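Local atomic coordinates of putative alpha-ketoglutarate-dependent taurine dioxygenase (Burkholderia xenovorans, PDB entry 5HSX), a protein that probably acts as an iron- and 2-oxoglutarate-dependent dioxygenase of the TauD/TfdA family. Residues L218-P222 / L243-V247; L173-F179 / F224-V229; R208-E212 / D267-T271. Residues are numbered along the deposited sequence.

Contact 1. Residues L218-P222 / L243-V247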
loop_
_atom_site.group_PDB
_atom_site.type_symbol
_atom_site.label_atom_id
_atom_site.label_comp_id
_atom_site.label_asym_id
_atom_site.label_seq_id
_atom_site.Cartn_x
_atom_site.Cartn_y
_atom_site.Cartn_z
ATOM N N LEU B 218 11.394 3.455 15.025
ATOM C CA LEU B 218 11.112 4.870 14.796
ATOM C C LEU B 218 9.675 5.116 15.251
ATOM O O LEU B 218 8.715 4.862 14.516
ATOM C CB LEU B 218 11.342 5.225 13.324
ATOM C CG LEU B 218 11.253 6.681 12.870
ATOM C CD1 LEU B 218 12.159 7.561 13.721
ATOM C CD2 LEU B 218 11.627 6.791 11.380
ATOM N N TYR B 219 9.526 5.590 16.492
ATOM C CA TYR B 219 8.264 5.506 17.233
ATOM C C TYR B 219 7.443 6.776 17.009
ATOM O O TYR B 219 7.169 7.546 17.925
ATOM C CB TYR B 219 8.572 5.295 18.716
ATOM C CG TYR B 219 7.462 4.704 19.561
ATOM C CD1 TYR B 219 6.982 3.427 19.311
ATOM C CD2 TYR B 219 6.935 5.408 20.640
ATOM C CE1 TYR B 219 5.979 2.865 20.103
ATOM C CE2 TYR B 219 5.932 4.858 21.436
ATOM C CZ TYR B 219 5.461 3.584 21.163
ATOM O OH TYR B 219 4.480 3.020 21.961
ATOM N N VAL B 220 7.016 6.977 15.757
ATOM C CA VAL B 220 6.535 8.287 15.330
ATOM C C VAL B 220 5.027 8.317 15.080
ATOM O O VAL B 220 4.533 9.298 14.518
ATOM C CB VAL B 220 7.293 8.799 14.090
ATOM C CG1 VAL B 220 8.752 9.111 14.439
ATOM C CG2 VAL B 220 7.218 7.793 12.928
ATOM N N SER B 221 4.283 7.279 15.503
ATOM C CA SER B 221 2.813 7.216 15.579
ATOM C C SER B 221 2.101 8.437 14.983
ATOM O O SER B 221 1.680 9.332 15.735
ATOM C CB SER B 221 2.407 7.044 17.050
ATOM O OG SER B 221 1.044 6.679 17.160
ATOM N N PRO B 222 1.926 8.513 13.653
ATOM C CA PRO B 222 1.600 9.815 13.038
ATOM C C PRO B 222 0.273 10.425 13.478
ATOM O O PRO B 222 0.172 11.659 13.523
ATOM C CB PRO B 222 1.614 9.502 11.524
ATOM C CG PRO B 222 2.659 8.394 11.424
ATOM C CD PRO B 222 2.373 7.531 12.643
ATOM N N LEU B 243 10.026 12.405 8.874
ATOM C CA LEU B 243 9.964 11.047 9.417
ATOM C C LEU B 243 8.662 10.349 9.036
ATOM O O LEU B 243 8.659 9.139 8.779
ATOM C CB LEU B 243 10.141 11.085 10.947
ATOM C CG LEU B 243 11.445 11.714 11.440
ATOM C CD1 LEU B 243 11.436 11.844 12.970
ATOM C CD2 LEU B 243 12.658 10.872 11.014
ATOM N N TRP B 244 7.559 11.094 8.960
ATOM C CA TRP B 244 6.278 10.490 8.607
ATOM C C TRP B 244 6.242 10.084 7.139
ATOM O O TRP B 244 5.656 9.054 6.785
ATOM C CB TRP B 244 5.144 11.467 8.908
ATOM C CG TRP B 244 4.879 11.648 10.376
ATOM C CD1 TRP B 244 5.266 10.815 11.402
ATOM C CD2 TRP B 244 4.191 12.738 10.985
ATOM N NE1 TRP B 244 4.843 11.326 12.602
ATOM C CE2 TRP B 244 4.176 12.502 12.377
ATOM C CE3 TRP B 244 3.574 13.893 10.488
ATOM C CZ2 TRP B 244 3.556 13.373 13.278
ATOM C CZ3 TRP B 244 2.950 14.763 11.390
ATOM C CH2 TRP B 244 2.956 14.497 12.770
ATOM N N GLU B 245 6.815 10.902 6.262
ATOM C CA GLU B 245 6.952 10.496 4.868
ATOM C C GLU B 245 7.823 9.246 4.760
ATOM O O GLU B 245 7.513 8.307 4.012
ATOM C CB GLU B 245 7.536 11.671 4.085
ATOM C CG GLU B 245 8.183 11.376 2.768
ATOM C CD GLU B 245 8.702 12.656 2.126
ATOM O OE1 GLU B 245 7.997 13.150 1.242
ATOM O OE2 GLU B 245 9.772 13.196 2.544
ATOM N N HIS B 246 8.900 9.209 5.537
ATOM C CA HIS B 246 9.824 8.083 5.495
ATOM C C HIS B 246 9.133 6.779 5.903
ATOM O O HIS B 246 9.266 5.757 5.218
ATOM C CB HIS B 246 11.014 8.407 6.406
ATOM C CG HIS B 246 12.049 7.323 6.489
ATOM N ND1 HIS B 246 12.955 7.075 5.481
ATOM C CD2 HIS B 246 12.332 6.440 7.479
ATOM C CE1 HIS B 246 13.755 6.083 5.844
ATOM N NE2 HIS B 246 13.396 5.679 7.049
ATOM N N VAL B 247 8.388 6.788 7.015
ATOM C CA VAL B 247 7.850 5.532 7.541
ATOM C C VAL B 247 6.729 4.976 6.690
ATOM O O VAL B 247 6.354 3.814 6.872
ATOM C CB VAL B 247 7.304 5.621 8.987
ATOM C CG1 VAL B 247 8.397 6.013 9.957
ATOM C CG2 VAL B 247 6.069 6.540 9.079
#

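Contact 2. Residues L173-F179 / F224-V229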
loop_
_atom_site.group_PDB
_atom_site.type_symbol
_atom_site.label_atom_id
_atom_site.label_comp_id
_atom_site.label_asym_id
_atom_site.label_seq_id
_atom_site.Cartn_x
_atom_site.Cartn_y
_atom_site.Cartn_z
ATOM N N LEU B 173 15.849 12.511 20.752
ATOM C CA LEU B 173 14.660 13.354 20.734
ATOM C C LEU B 173 13.492 12.699 21.456
ATOM O O LEU B 173 13.380 11.472 21.513
ATOM C CB LEU B 173 14.252 13.669 19.292
ATOM C CG LEU B 173 15.293 14.448 18.479
ATOM C CD1 LEU B 173 14.785 14.707 17.065
ATOM C CD2 LEU B 173 15.645 15.757 19.175
ATOM N N ARG B 174 12.621 13.548 22.011
ATOM C CA ARG B 174 11.382 13.151 22.663
ATOM C C ARG B 174 10.206 13.816 21.960
ATOM O O ARG B 174 10.351 14.892 21.365
ATOM C CB ARG B 174 11.381 13.557 24.135
ATOM C CG ARG B 174 12.673 13.216 24.849
ATOM C CD ARG B 174 12.644 11.798 25.344
ATOM N NE ARG B 174 11.769 11.664 26.507
ATOM C CZ ARG B 174 11.543 10.518 27.142
ATOM N NH1 ARG B 174 12.127 9.400 26.727
ATOM N NH2 ARG B 174 10.727 10.492 28.188
ATOM N N GLY B 175 9.042 13.176 22.038
ATOM C CA GLY B 175 7.861 13.659 21.348
ATOM C C GLY B 175 6.634 13.633 22.240
ATOM O O GLY B 175 6.468 12.749 23.081
ATOM N N ILE B 176 5.761 14.618 22.034
ATOM C CA ILE B 176 4.505 14.710 22.769
ATOM C C ILE B 176 3.407 14.047 21.946
ATOM O O ILE B 176 3.140 14.463 20.814
ATOM C CB ILE B 176 4.145 16.171 23.079
ATOM C CG1 ILE B 176 5.279 16.857 23.851
ATOM C CG2 ILE B 176 2.797 16.235 23.825
ATOM C CD1 ILE B 176 5.593 16.225 25.211
ATOM N N HIS B 177 2.755 13.039 22.523
ATOM C CA HIS B 177 1.605 12.378 21.915
ATOM C C HIS B 177 0.336 12.808 22.641
ATOM O O HIS B 177 0.306 12.847 23.877
ATOM C CB HIS B 177 1.734 10.852 21.983
ATOM C CG HIS B 177 2.948 10.299 21.290
ATOM N ND1 HIS B 177 2.869 9.297 20.347
ATOM C CD2 HIS B 177 4.266 10.596 21.412
ATOM C CE1 HIS B 177 4.082 9.006 19.909
ATOM N NE2 HIS B 177 4.949 9.776 20.545
ATOM N N ARG B 178 -0.710 13.132 21.876
ATOM C CA ARG B 178 -1.965 13.628 22.431
ATOM C C ARG B 178 -3.140 12.895 21.807
ATOM O O ARG B 178 -3.119 12.542 20.625
ATOM C CB ARG B 178 -2.158 15.138 22.187
ATOM C CG ARG B 178 -1.097 16.036 22.803
ATOM C CD ARG B 178 -1.358 17.505 22.457
ATOM N NE ARG B 178 -0.213 18.348 22.791
ATOM C CZ ARG B 178 -0.022 18.902 23.986
ATOM N NH1 ARG B 178 -0.908 18.710 24.954
ATOM N NH2 ARG B 178 1.051 19.653 24.211
ATOM N N PHE B 179 -4.179 12.702 22.612
ATOM C CA PHE B 179 -5.449 12.193 22.119
ATOM C C PHE B 179 -6.568 12.840 22.917
ATOM O O PHE B 179 -6.481 12.954 24.144
ATOM C CB PHE B 179 -5.537 10.669 22.224
ATOM C CG PHE B 179 -6.885 10.118 21.870
ATOM C CD1 PHE B 179 -7.729 9.634 22.855
ATOM C CD2 PHE B 179 -7.313 10.096 20.550
ATOM C CE1 PHE B 179 -8.984 9.129 22.531
ATOM C CE2 PHE B 179 -8.559 9.591 20.218
ATOM C CZ PHE B 179 -9.397 9.108 21.210
ATOM N N PHE B 224 -0.985 10.528 16.447
ATOM C CA PHE B 224 -0.968 10.997 17.829
ATOM C C PHE B 224 0.238 11.845 18.184
ATOM O O PHE B 224 0.128 12.696 19.076
ATOM C CB PHE B 224 -1.046 9.803 18.782
ATOM C CG PHE B 224 -2.221 8.921 18.499
ATOM C CD1 PHE B 224 -3.459 9.493 18.201
ATOM C CD2 PHE B 224 -2.086 7.542 18.452
ATOM C CE1 PHE B 224 -4.555 8.705 17.899
ATOM C CE2 PHE B 224 -3.179 6.738 18.155
ATOM C CZ PHE B 224 -4.417 7.322 17.875
ATOM N N LEU B 225 1.369 11.654 17.507
ATOM C CA LEU B 225 2.560 12.443 17.811
ATOM C C LEU B 225 2.381 13.860 17.269
ATOM O O LEU B 225 2.152 14.055 16.069
ATOM C CB LEU B 225 3.800 11.769 17.224
ATOM C CG LEU B 225 5.132 12.524 17.264
ATOM C CD1 LEU B 225 5.526 12.962 18.714
ATOM C CD2 LEU B 225 6.238 11.663 16.633
ATOM N N LYS B 226 2.453 14.850 18.158
ATOM C CA LYS B 226 2.114 16.227 17.808
ATOM C C LYS B 226 3.318 17.138 17.672
ATOM O O LYS B 226 3.303 18.049 16.834
ATOM C CB LYS B 226 1.168 16.823 18.863
ATOM C CG LYS B 226 -0.082 15.995 19.104
ATOM C CD LYS B 226 -0.825 15.733 17.811
ATOM C CE LYS B 226 -2.145 15.001 18.068
ATOM N NZ LYS B 226 -2.839 14.760 16.767
ATOM N N SER B 227 4.355 16.934 18.487
ATOM C CA SER B 227 5.486 17.845 18.469
ATOM C C SER B 227 6.717 17.147 19.033
ATOM O O SER B 227 6.618 16.183 19.800
ATOM C CB SER B 227 5.188 19.109 19.275
ATOM O OG SER B 227 4.945 18.787 20.641
ATOM N N ILE B 228 7.875 17.680 18.666
ATOM C CA ILE B 228 9.165 17.223 19.177
ATOM C C ILE B 228 9.590 18.174 20.285
ATOM O O ILE B 228 9.581 19.396 20.097
ATOM C CB ILE B 228 10.208 17.171 18.048
ATOM C CG1 ILE B 228 9.800 16.112 17.009
ATOM C CG2 ILE B 228 11.628 16.891 18.616
ATOM C CD1 ILE B 228 10.710 16.070 15.761
ATOM N N VAL B 229 9.959 17.620 21.444
ATOM C CA VAL B 229 10.301 18.443 22.602
ATOM C C VAL B 229 11.599 19.197 22.346
ATOM O O VAL B 229 12.575 18.634 21.833
ATOM C CB VAL B 229 10.411 17.569 23.862
ATOM C CG1 VAL B 229 10.878 18.400 25.049
ATOM C CG2 VAL B 229 9.059 16.917 24.157
HETATM O O HOH W 1 13.606 16.239 22.461
HETATM O O HOH W 2 2.341 19.342 21.409
HETATM O O HOH W 3 -4.721 13.086 18.430
#

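Contact 3. Residues R208-E212 / D267-T271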
loop_
_atom_site.group_PDB
_atom_site.type_symbol
_atom_site.label_atom_id
_atom_site.label_comp_id
_atom_site.label_asym_id
_atom_site.label_seq_id
_atom_site.Cartn_x
_atom_site.Cartn_y
_atom_site.Cartn_z
ATOM N N ARG B 208 12.130 4.068 20.121
ATOM C CA ARG B 208 11.768 3.141 21.188
ATOM C C ARG B 208 12.614 1.878 21.096
ATOM O O ARG B 208 12.620 1.204 20.059
ATOM C CB ARG B 208 10.284 2.762 21.138
ATOM C CG ARG B 208 9.947 1.784 22.269
ATOM C CD ARG B 208 8.455 1.396 22.364
ATOM N NE ARG B 208 8.287 0.554 23.554
ATOM C CZ ARG B 208 7.125 0.097 24.021
ATOM N NH1 ARG B 208 5.990 0.399 23.401
ATOM N NH2 ARG B 208 7.108 -0.666 25.111
ATOM N N VAL B 209 13.289 1.540 22.193
ATOM C CA VAL B 209 14.092 0.322 22.237
ATOM C C VAL B 209 13.196 -0.864 22.572
ATOM O O VAL B 209 12.614 -0.930 23.660
ATOM C CB VAL B 209 15.235 0.454 23.249
ATOM C CG1 VAL B 209 16.036 -0.825 23.263
ATOM C CG2 VAL B 209 16.103 1.655 22.878
ATOM N N HIS B 210 13.123 -1.824 21.656
ATOM C CA HIS B 210 12.200 -2.946 21.816
ATOM C C HIS B 210 12.596 -3.793 23.025
ATOM O O HIS B 210 13.750 -4.235 23.122
ATOM C CB HIS B 210 12.184 -3.789 20.539
ATOM C CG HIS B 210 11.043 -4.753 20.463
ATOM N ND1 HIS B 210 10.943 -5.856 21.280
ATOM C CD2 HIS B 210 9.953 -4.782 19.653
ATOM C CE1 HIS B 210 9.838 -6.518 20.987
ATOM N NE2 HIS B 210 9.224 -5.894 19.995
ATOM N N PRO B 211 11.678 -4.045 23.966
ATOM C CA PRO B 211 12.080 -4.722 25.213
ATOM C C PRO B 211 12.391 -6.208 25.068
ATOM O O PRO B 211 12.984 -6.780 25.992
ATOM C CB PRO B 211 10.878 -4.500 26.144
ATOM C CG PRO B 211 9.735 -4.273 25.243
ATOM C CD PRO B 211 10.280 -3.576 24.013
ATOM N N GLU B 212 12.010 -6.859 23.972
ATOM C CA GLU B 212 12.336 -8.269 23.790
ATOM C C GLU B 212 13.457 -8.504 22.785
ATOM O O GLU B 212 14.206 -9.470 22.927
ATOM C CB GLU B 212 11.099 -9.060 23.353
ATOM C CG GLU B 212 10.000 -9.130 24.402
ATOM C CD GLU B 212 8.851 -10.043 23.991
ATOM O OE1 GLU B 212 9.038 -11.281 23.952
ATOM O OE2 GLU B 212 7.759 -9.520 23.697
ATOM N N ASP B 267 2.610 -6.461 16.538
ATOM C CA ASP B 267 3.465 -5.965 17.616
ATOM C C ASP B 267 3.485 -4.442 17.515
ATOM O O ASP B 267 4.169 -3.876 16.660
ATOM C CB ASP B 267 4.870 -6.559 17.495
ATOM C CG ASP B 267 5.785 -6.155 18.647
ATOM O OD1 ASP B 267 5.426 -5.233 19.413
ATOM O OD2 ASP B 267 6.875 -6.748 18.771
ATOM N N ASN B 268 2.734 -3.780 18.402
ATOM C CA ASN B 268 2.655 -2.321 18.429
ATOM C C ASN B 268 3.960 -1.648 18.822
ATOM O O ASN B 268 4.076 -0.428 18.679
ATOM C CB ASN B 268 1.587 -1.868 19.414
ATOM C CG ASN B 268 0.203 -2.052 18.893
ATOM O OD1 ASN B 268 -0.135 -1.570 17.805
ATOM N ND2 ASN B 268 -0.628 -2.748 19.666
ATOM N N ARG B 269 4.924 -2.381 19.355
ATOM C CA ARG B 269 6.188 -1.746 19.665
ATOM C C ARG B 269 7.058 -1.549 18.435
ATOM O O ARG B 269 8.054 -0.819 18.513
ATOM C CB ARG B 269 6.924 -2.575 20.719
ATOM C CG ARG B 269 6.034 -2.843 21.928
ATOM C CD ARG B 269 6.568 -3.957 22.782
ATOM N NE ARG B 269 6.589 -5.216 22.053
ATOM C CZ ARG B 269 6.892 -6.389 22.607
ATOM N NH1 ARG B 269 7.176 -6.469 23.904
ATOM N NH2 ARG B 269 6.902 -7.485 21.861
ATOM N N ALA B 270 6.693 -2.162 17.301
ATOM C CA ALA B 270 7.506 -2.120 16.095
ATOM C C ALA B 270 6.713 -1.761 14.845
ATOM O O ALA B 270 7.263 -1.855 13.743
ATOM C CB ALA B 270 8.207 -3.465 15.872
ATOM N N THR B 271 5.446 -1.363 14.975
ATOM C CA THR B 271 4.622 -1.111 13.798
ATOM C C THR B 271 3.766 0.122 14.006
ATOM O O THR B 271 3.469 0.528 15.135
ATOM C CB THR B 271 3.674 -2.282 13.456
ATOM O OG1 THR B 271 2.769 -2.515 14.554
ATOM C CG2 THR B 271 4.458 -3.560 13.141
HETATM O O HOH W 4 10.335 -0.900 20.143
#

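Contact 1. Residues L218-P222 / L243-V247
Three side chains of the segment 218-222, which runs from the end of strand 216-218 into a loop, meet one side of the helical segment 243-247: L218, V220 and P222. Y219 and S221 turn their CA-to-CB bonds the other way. L218 is one bump: its CD2 enters the hollow between L243, H246 and V247, lying 3.6 Å from V247 CG1, 4.2 Å from L243 CD2 and 4.0 Å from H246 CD2 at the edge of the imidazole. V220 fills the next hollow, with CG1 4.1 Å from L243 CD1 and CG2 3.7 Å from V247 CG1. P222 then lies flat over one face of W244 in a CH-pi contact, CB sitting 3.8 Å from the centroid of the five-membered ring. The same indole, at its edge, donates from NE1 to V220 O at 2.8 Å. The segment thus packs through apolar surface onto the C-terminal part of helix 233-247, and the indole N-H adds one directional bond, to the carbonyl of V220, to an otherwise apolar interface.

Contact 2. Residues L173-F179 / F224-V229
Strands 174-179 and 225-228 run antiparallel, joined by four backbone hydrogen bonds: V229 N to R174 O (2.8 Å), I176 N to S227 O (2.9 Å), K226 N to I176 O (2.8 Å) and R178 N to F224 O (3.0 Å). A beta bulge shifts the register by one between the I176-S227 and H177-L225 pairs. L225, in the tp rotamer, sets its CB over the face of the H177 ring (chi1 m; 4.0 Å to the centroid, a CH-pi contact), while its CD1 lies 3.6 Å from G175 CA, where a CB on residue 175 would clash. On the other face, I176 (mm) brings CD1 to 3.7 Å from V229 CG2. R174, m at chi1 to chi3, leads away to E203 and Q305. S227, with chi1 p, and R178, with chi2 and chi3 t, share a water, 2.8 Å from S227 OG and 3.1 Å from R178 NE. The F224 end lies beside the sodium site, touching its ligand N323. Strands 200-209 and 216-218 intervene in the chain, so this is no hairpin. Strand 200-209 flanks 174-179 on its other edge, whereas helix 233-247 packs L239 and L240 against I228 and L240 against L225.

Contact 3. Residues R208-E212 / D267-T271
Segment 208-212 leaves the end of strand 200-209 at V209 and continues as a loop, whereas 267-271 folds into a type I beta turn from D267 to A270, closed by A270 N to D267 O at 3.1 Å. The backbones stay apart, 6.5 Å between the CA atoms of H210 and R269, and a water bridges them by donating to R208 O (3.1 Å) and R269 O (2.8 Å). D267 also forms an Asx turn, its OD1 accepting from R269 N at 2.9 Å. This carboxylate is the hub of the side chains. H210 NE2 donates to D267 OD2 at 2.8 Å, and H210 ND1 accepts from E212 N at 3.1 Å, which fixes the imidazole at both nitrogens. R269 folds back so that NE reaches D267 OD1 (2.9 Å) and NH2 reaches D267 OD2 (3.2 Å); its NH2 and NH1 also meet E212 OE2 at 2.9 and 3.1 Å, completing a salt-bridge network. H210 CE1 lies over one face of this guanidinium, and R269 CG over a face of the R208 guanidinium, 3.6 Å from R208 NH1. L55 of helix 44-57 packs against H210, E212, D267 and R269, and R51 there gives E212 a second salt bridge. The turn links strand 263-267 of the seven-stranded sheet to strand 271-274 of the four-stranded sheet; the latter strand holds H273, a ligand of the bound sodium ion.

From the N terminus, 173-179 is the first of the contact segments, and contact 2 closes the loop that returns at 224-229 after strands 200-209 and 216-218. Contact 3 opens within that loop, at 208-212, and closes beyond it at 267-271, so contacts 2 and 3 cross. Contact 1, from 218-222 to 243-247, also crosses contact 2 but is nested inside contact 3. Contacts 1 and 2 touch where W244 and V220 pack on L225, tying helix 233-247 to the five-stranded sheet. Contacts 1 and 3 touch between Y219 and R208. Contacts 2 and 3, about 8 Å apart at their nearest atoms, share that sheet, which contact 3 connects to the turn between the other two sheets.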